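Local coordinates for nodulation protein S (Bradyrhizobium sp., PDB 3OFK) that probably uses S-adenosyl-L-methionine to N-methylate a precursor of nod factor, the lipochitooligosaccharide signal of root nodulation, and binds S-adenosyl-L-homocysteine in a variant Rossmann fold, at residues Leu180-Arg185 and Leu198-Arg203; Leu150-Ala155 and Thr171-Leu176. All blocks are in the same frame, centred on the assembly; numbering follows the deposited sequence.

Contact 1 of 2, residues Leu180-Arg185 and Leu198-Arg203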
loop_
_atom_site.group_PDB
_atom_site.type_symbol
_atom_site.label_atom_id
_atom_site.label_comp_id
_atom_site.label_asym_id
_atom_site.label_seq_id
_atom_site.Cartn_x
_atom_site.Cartn_y
_atom_site.Cartn_z
ATOM N N LEU A 180 -6.661 7.872 14.039
ATOM C CA LEU A 180 -6.163 8.955 13.178
ATOM C C LEU A 180 -7.291 9.850 12.700
ATOM O O LEU A 180 -8.451 9.465 12.760
ATOM C CB LEU A 180 -5.423 8.393 11.959
ATOM C CG LEU A 180 -4.210 7.489 12.221
ATOM C CD1 LEU A 180 -3.703 6.886 10.890
ATOM C CD2 LEU A 180 -3.112 8.268 12.900
ATOM N N THR A 181 -6.922 11.035 12.213
ATOM C CA THR A 181 -7.864 12.038 11.723
ATOM C C THR A 181 -7.893 12.024 10.183
ATOM O O THR A 181 -6.868 12.213 9.529
ATOM C CB THR A 181 -7.479 13.454 12.252
ATOM O OG1 THR A 181 -7.602 13.500 13.685
ATOM C CG2 THR A 181 -8.367 14.566 11.644
ATOM N N GLU A 182 -9.056 11.766 9.596
ATOM C CA GLU A 182 -9.176 11.778 8.136
ATOM C C GLU A 182 -9.038 13.216 7.626
ATOM O O GLU A 182 -9.777 14.104 8.084
ATOM C CB GLU A 182 -10.508 11.184 7.663
ATOM C CG GLU A 182 -10.525 10.964 6.146
ATOM C CD GLU A 182 -11.805 10.323 5.622
ATOM O OE1 GLU A 182 -12.245 9.284 6.159
ATOM O OE2 GLU A 182 -12.360 10.840 4.638
ATOM N N VAL A 183 -8.095 13.460 6.714
ATOM C CA VAL A 183 -7.890 14.807 6.153
ATOM C C VAL A 183 -8.488 14.962 4.741
ATOM O O VAL A 183 -8.797 16.084 4.322
ATOM C CB VAL A 183 -6.396 15.235 6.115
ATOM C CG1 VAL A 183 -5.664 14.852 7.389
ATOM C CG2 VAL A 183 -5.682 14.661 4.908
ATOM N N GLU A 184 -8.642 13.850 4.019
ATOM C CA GLU A 184 -9.128 13.868 2.635
ATOM C C GLU A 184 -9.401 12.455 2.159
ATOM O O GLU A 184 -8.786 11.527 2.676
ATOM C CB GLU A 184 -8.062 14.481 1.701
ATOM C CG GLU A 184 -8.547 14.716 0.266
ATOM C CD GLU A 184 -7.492 15.320 -0.649
ATOM O OE1 GLU A 184 -6.384 15.690 -0.186
ATOM O OE2 GLU A 184 -7.797 15.413 -1.853
ATOM N N ARG A 185 -10.282 12.291 1.168
ATOM C CA ARG A 185 -10.448 10.992 0.501
ATOM C C ARG A 185 -10.731 11.159 -0.977
ATOM O O ARG A 185 -11.110 12.242 -1.419
ATOM C CB ARG A 185 -11.559 10.163 1.149
ATOM C CG ARG A 185 -12.969 10.767 1.026
ATOM C CD ARG A 185 -14.014 9.736 1.411
ATOM N NE ARG A 185 -13.781 9.287 2.771
ATOM C CZ ARG A 185 -14.318 8.206 3.327
ATOM N NH1 ARG A 185 -15.154 7.428 2.650
ATOM N NH2 ARG A 185 -14.005 7.911 4.584
ATOM N N LEU A 198 -10.966 3.151 -2.977
ATOM C CA LEU A 198 -11.139 4.288 -2.078
ATOM C C LEU A 198 -9.767 4.591 -1.533
ATOM O O LEU A 198 -9.067 3.677 -1.130
ATOM C CB LEU A 198 -12.084 3.930 -0.925
ATOM C CG LEU A 198 -12.775 5.052 -0.149
ATOM C CD1 LEU A 198 -13.440 6.092 -1.070
ATOM C CD2 LEU A 198 -13.809 4.417 0.762
ATOM N N LEU A 199 -9.368 5.860 -1.590
ATOM C CA LEU A 199 -8.141 6.309 -0.973
ATOM C C LEU A 199 -8.499 7.367 0.032
ATOM O O LEU A 199 -9.428 8.157 -0.186
ATOM C CB LEU A 199 -7.171 6.913 -2.006
ATOM C CG LEU A 199 -6.966 6.184 -3.335
ATOM C CD1 LEU A 199 -5.780 6.773 -4.134
ATOM C CD2 LEU A 199 -6.719 4.743 -3.044
ATOM N N ALA A 200 -7.759 7.379 1.131
ATOM C CA ALA A 200 -7.916 8.378 2.179
ATOM C C ALA A 200 -6.542 8.709 2.769
ATOM O O ALA A 200 -5.682 7.834 2.953
ATOM C CB ALA A 200 -8.867 7.873 3.275
ATOM N N ARG A 201 -6.358 9.988 3.057
ATOM C CA ARG A 201 -5.163 10.495 3.676
ATOM C C ARG A 201 -5.515 10.823 5.114
ATOM O O ARG A 201 -6.443 11.603 5.377
ATOM C CB ARG A 201 -4.673 11.731 2.918
ATOM C CG ARG A 201 -3.376 12.350 3.445
ATOM C CD ARG A 201 -2.984 13.522 2.558
ATOM N NE ARG A 201 -1.708 14.146 2.926
ATOM C CZ ARG A 201 -1.559 15.351 3.489
ATOM N NH1 ARG A 201 -2.614 16.123 3.772
ATOM N NH2 ARG A 201 -0.327 15.798 3.765
ATOM N N PHE A 202 -4.768 10.223 6.037
ATOM C CA PHE A 202 -4.986 10.430 7.475
ATOM C C PHE A 202 -3.836 11.211 8.107
ATOM O O PHE A 202 -2.689 11.115 7.659
ATOM C CB PHE A 202 -5.148 9.081 8.167
ATOM C CG PHE A 202 -6.390 8.334 7.756
ATOM C CD1 PHE A 202 -7.541 8.356 8.557
ATOM C CD2 PHE A 202 -6.409 7.578 6.598
ATOM C CE1 PHE A 202 -8.670 7.682 8.187
ATOM C CE2 PHE A 202 -7.557 6.873 6.232
ATOM C CZ PHE A 202 -8.686 6.924 7.039
ATOM N N ARG A 203 -4.153 12.018 9.117
ATOM C CA ARG A 203 -3.146 12.714 9.890
ATOM C C ARG A 203 -3.097 12.156 11.301
ATOM O O ARG A 203 -4.109 11.733 11.863
ATOM C CB ARG A 203 -3.430 14.226 9.952
ATOM C CG ARG A 203 -2.207 15.044 10.362
ATOM C CD ARG A 203 -2.444 16.573 10.380
ATOM N NE ARG A 203 -3.524 16.961 11.285
ATOM C CZ ARG A 203 -4.779 17.226 10.914
ATOM N NH1 ARG A 203 -5.147 17.156 9.632
ATOM N NH2 ARG A 203 -5.677 17.566 11.836
HETATM O O HOH W 1 -4.931 16.392 2.036
#
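With CG anti to the backbone N (chi1 -178°) and the chain extended as far as NE, Arg201 passes obliquely by Val183, whose CG2 lies between its own backbone N and carbonyl carbon and comes 3.6 Å from Arg201 CG. The two residues meet at a classic beta bulge, a worked example of how an antiparallel hairpin absorbs an extra residue and keeps its ladder. Here the hairpin joins strands 181-189 and 196-203, the end of the seven-stranded sheet of a SAM-dependent methyltransferase. Val183 and Glu184 both face Arg201, and its carbonyl oxygen serves both: Val183 N reaches Arg201 O at 2.8 Å, whereas the bond from Glu184 N to Arg201 O is weak at 3.4 Å. Arg201 N returns a bond to Glu184 O within the bulge, and before it Thr181 and Arg203 exchange two nearly straight backbone bonds.

Val183 also turns CG1 to Arg203, 3.3 Å from its NH1, the two side chains crossing at about a right angle. On the sheet face that carries Phe202 and Ala200, Arg185 bends at chi3 (59°) and grips Glu182 side-on in a salt bridge within its own strand: NH2 lies 2.7 Å from Glu182 OE1 and NE 2.8 Å from Glu182 OE2, each oxygen being met on its syn side. Phe202 lays CD1 and CE1 against CA and CB of Glu182. On the opposite face of the sheet, Glu184 OE2 forms a salt bridge with Arg44 of helix 33-46, and Arg201 NH2 bonds to Ser49 OG. The charged ends of Glu184 and Arg201 do not touch; one water bridges them, donating to Glu184 OE1 at 2.7 Å and accepting from Arg201 NH1 at 2.9 Å.

Contact 2 of 2, residues Leu150-Ala155 and Thr171-Leu176; sequences LVFGSA and TVITIL
Phe152 and Ile173 are the nearest backbone pair, their CA atoms 8.1 Å apart, where strand 150-155 and helix 171-176 run roughly antiparallel (155°) with axes 9.7 Å apart at closest approach. No hydrogen bond spans that gap; apolar side chains fill it, and the ring of Phe152 takes the largest share. Its CG stands anti to the backbone N (chi1 164°), and the ring beyond meets three helix residues. Val172 puts CG1 over one face, a CH-pi contact with the methyl carbon 3.8 Å from the ring centroid of Phe152 and 24° off the ring normal, displaced toward the rim at CE1 and CZ. The opposite face has the backbone N of Ser154 above it, also toward the rim. Ile173 brings CG1 obliquely to within 3.9 Å of Phe152 CE2.

Helix laid on sheet in this way belongs to the Rossmann-like methyltransferase fold: helix 169-179 lies in the crossover from strand 148-155 to strand 181-189, with strand 196-203 inserted between those two in the sheet. The side chain of Phe152 is buried in this layer, about 10 Å from the bound S-adenosyl-L-homocysteine at the nearest atoms, and Leu124 from a loop packs on both Phe152 and Val172.

Leu176, one helical turn beyond Val172, works at the root of the phenyl group, its CD1 lying 3.8 Å from Phe152 CG and almost as close to CB. The same CD1 of Leu176 also lies 4.1 Å from CD2 of Leu150, two residues before Phe152, the two leucines crossing at about a right angle.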
loop_
_atom_site.group_PDB
_atom_site.type_symbol
_atom_site.label_atom_id
_atom_site.label_comp_id
_atom_site.label_asym_id
_atom_site.label_seq_id
_atom_site.Cartn_x
_atom_site.Cartn_y
_atom_site.Cartn_z
ATOM N N LEU A 150 -0.657 9.323 6.876
ATOM C CA LEU A 150 -0.758 7.963 6.383
ATOM C C LEU A 150 -1.688 8.021 5.184
ATOM O O LEU A 150 -2.759 8.604 5.269
ATOM C CB LEU A 150 -1.290 7.045 7.486
ATOM C CG LEU A 150 -1.447 5.548 7.161
ATOM C CD1 LEU A 150 -1.191 4.677 8.424
ATOM C CD2 LEU A 150 -2.836 5.265 6.541
ATOM N N VAL A 151 -1.230 7.507 4.057
ATOM C CA VAL A 151 -2.006 7.484 2.824
ATOM C C VAL A 151 -2.384 6.052 2.568
ATOM O O VAL A 151 -1.511 5.232 2.329
ATOM C CB VAL A 151 -1.213 8.042 1.622
ATOM C CG1 VAL A 151 -1.904 7.673 0.317
ATOM C CG2 VAL A 151 -1.098 9.519 1.739
ATOM N N PHE A 152 -3.685 5.762 2.646
ATOM C CA PHE A 152 -4.204 4.418 2.527
ATOM C C PHE A 152 -5.028 4.318 1.281
ATOM O O PHE A 152 -5.737 5.257 0.912
ATOM C CB PHE A 152 -5.087 4.093 3.735
ATOM C CG PHE A 152 -5.983 2.891 3.534
ATOM C CD1 PHE A 152 -5.471 1.578 3.608
ATOM C CD2 PHE A 152 -7.343 3.073 3.256
ATOM C CE1 PHE A 152 -6.313 0.480 3.444
ATOM C CE2 PHE A 152 -8.189 1.978 3.073
ATOM C CZ PHE A 152 -7.664 0.670 3.160
ATOM N N GLY A 153 -4.936 3.184 0.610
ATOM C CA GLY A 153 -5.828 2.938 -0.516
ATOM C C GLY A 153 -6.210 1.484 -0.564
ATOM O O GLY A 153 -5.404 0.644 -0.212
ATOM N N SER A 154 -7.420 1.188 -1.019
ATOM C CA SER A 154 -7.831 -0.186 -1.167
ATOM C C SER A 154 -9.072 -0.337 -2.065
ATOM O O SER A 154 -9.923 0.551 -2.136
ATOM C CB SER A 154 -8.092 -0.785 0.211
ATOM O OG SER A 154 -8.610 -2.117 0.163
ATOM N N ALA A 155 -9.113 -1.444 -2.794
ATOM C CA ALA A 155 -10.329 -1.960 -3.357
ATOM C C ALA A 155 -11.387 -1.962 -2.257
ATOM O O ALA A 155 -11.059 -2.096 -1.091
ATOM C CB ALA A 155 -10.091 -3.341 -3.871
ATOM N N THR A 171 -13.970 -0.763 5.608
ATOM C CA THR A 171 -13.687 -1.380 6.879
ATOM C C THR A 171 -12.398 -0.851 7.503
ATOM O O THR A 171 -12.394 -0.455 8.679
ATOM C CB THR A 171 -13.730 -2.931 6.749
ATOM O OG1 THR A 171 -15.076 -3.320 6.420
ATOM C CG2 THR A 171 -13.356 -3.575 8.037
ATOM N N VAL A 172 -11.318 -0.814 6.721
ATOM C CA VAL A 172 -10.061 -0.275 7.221
ATOM C C VAL A 172 -10.146 1.221 7.560
ATOM O O VAL A 172 -9.653 1.646 8.603
ATOM C CB VAL A 172 -8.912 -0.546 6.255
ATOM C CG1 VAL A 172 -7.655 0.168 6.710
ATOM C CG2 VAL A 172 -8.661 -2.065 6.127
ATOM N N ILE A 173 -10.778 2.018 6.700
ATOM C CA ILE A 173 -10.948 3.449 6.972
ATOM C C ILE A 173 -11.599 3.635 8.339
ATOM O O ILE A 173 -11.183 4.497 9.125
ATOM C CB ILE A 173 -11.747 4.151 5.837
ATOM C CG1 ILE A 173 -10.860 4.329 4.592
ATOM C CG2 ILE A 173 -12.252 5.512 6.279
ATOM C CD1 ILE A 173 -11.595 4.747 3.361
ATOM N N THR A 174 -12.616 2.812 8.629
ATOM C CA THR A 174 -13.297 2.869 9.907
ATOM C C THR A 174 -12.345 2.680 11.075
ATOM O O THR A 174 -12.410 3.434 12.058
ATOM C CB THR A 174 -14.472 1.858 9.972
ATOM O OG1 THR A 174 -15.444 2.241 9.001
ATOM C CG2 THR A 174 -15.148 1.850 11.369
ATOM N N ILE A 175 -11.488 1.675 10.965
ATOM C CA ILE A 175 -10.539 1.309 12.019
ATOM C C ILE A 175 -9.437 2.363 12.121
ATOM O O ILE A 175 -9.061 2.785 13.221
ATOM C CB ILE A 175 -9.897 -0.072 11.748
ATOM C CG1 ILE A 175 -10.961 -1.191 11.826
ATOM C CG2 ILE A 175 -8.749 -0.330 12.728
ATOM C CD1 ILE A 175 -10.451 -2.575 11.360
ATOM N N LEU A 176 -8.934 2.790 10.965
ATOM C CA LEU A 176 -7.948 3.866 10.924
ATOM C C LEU A 176 -8.441 5.107 11.641
ATOM O O LEU A 176 -7.670 5.741 12.347
ATOM C CB LEU A 176 -7.585 4.215 9.482
ATOM C CG LEU A 176 -6.688 3.234 8.753
ATOM C CD1 LEU A 176 -6.555 3.594 7.273
ATOM C CD2 LEU A 176 -5.347 3.204 9.405
#

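How the contacts relate
The two contacts lie about 8 Å apart, centre to centre, on one side of the chain's centre, and share a single sheet. They follow in series: contact 2 closes with helix 169-179, and strand 181-189 of contact 1 comes directly after it. Strand 196-203 then returns between 181-189 and 148-155, so the two contacts meet through backbone pairing, with probable hydrogen bonds from Phe202 N to Leu150 O and from Phe152 N to Ala200 O. Ile173 of the helix also packs against Arg185. Contact 1 thus closes one edge of the sheet, while contact 2 covers a face farther in; the S-adenosyl-L-homocysteine pocket is built from residues earlier in the chain.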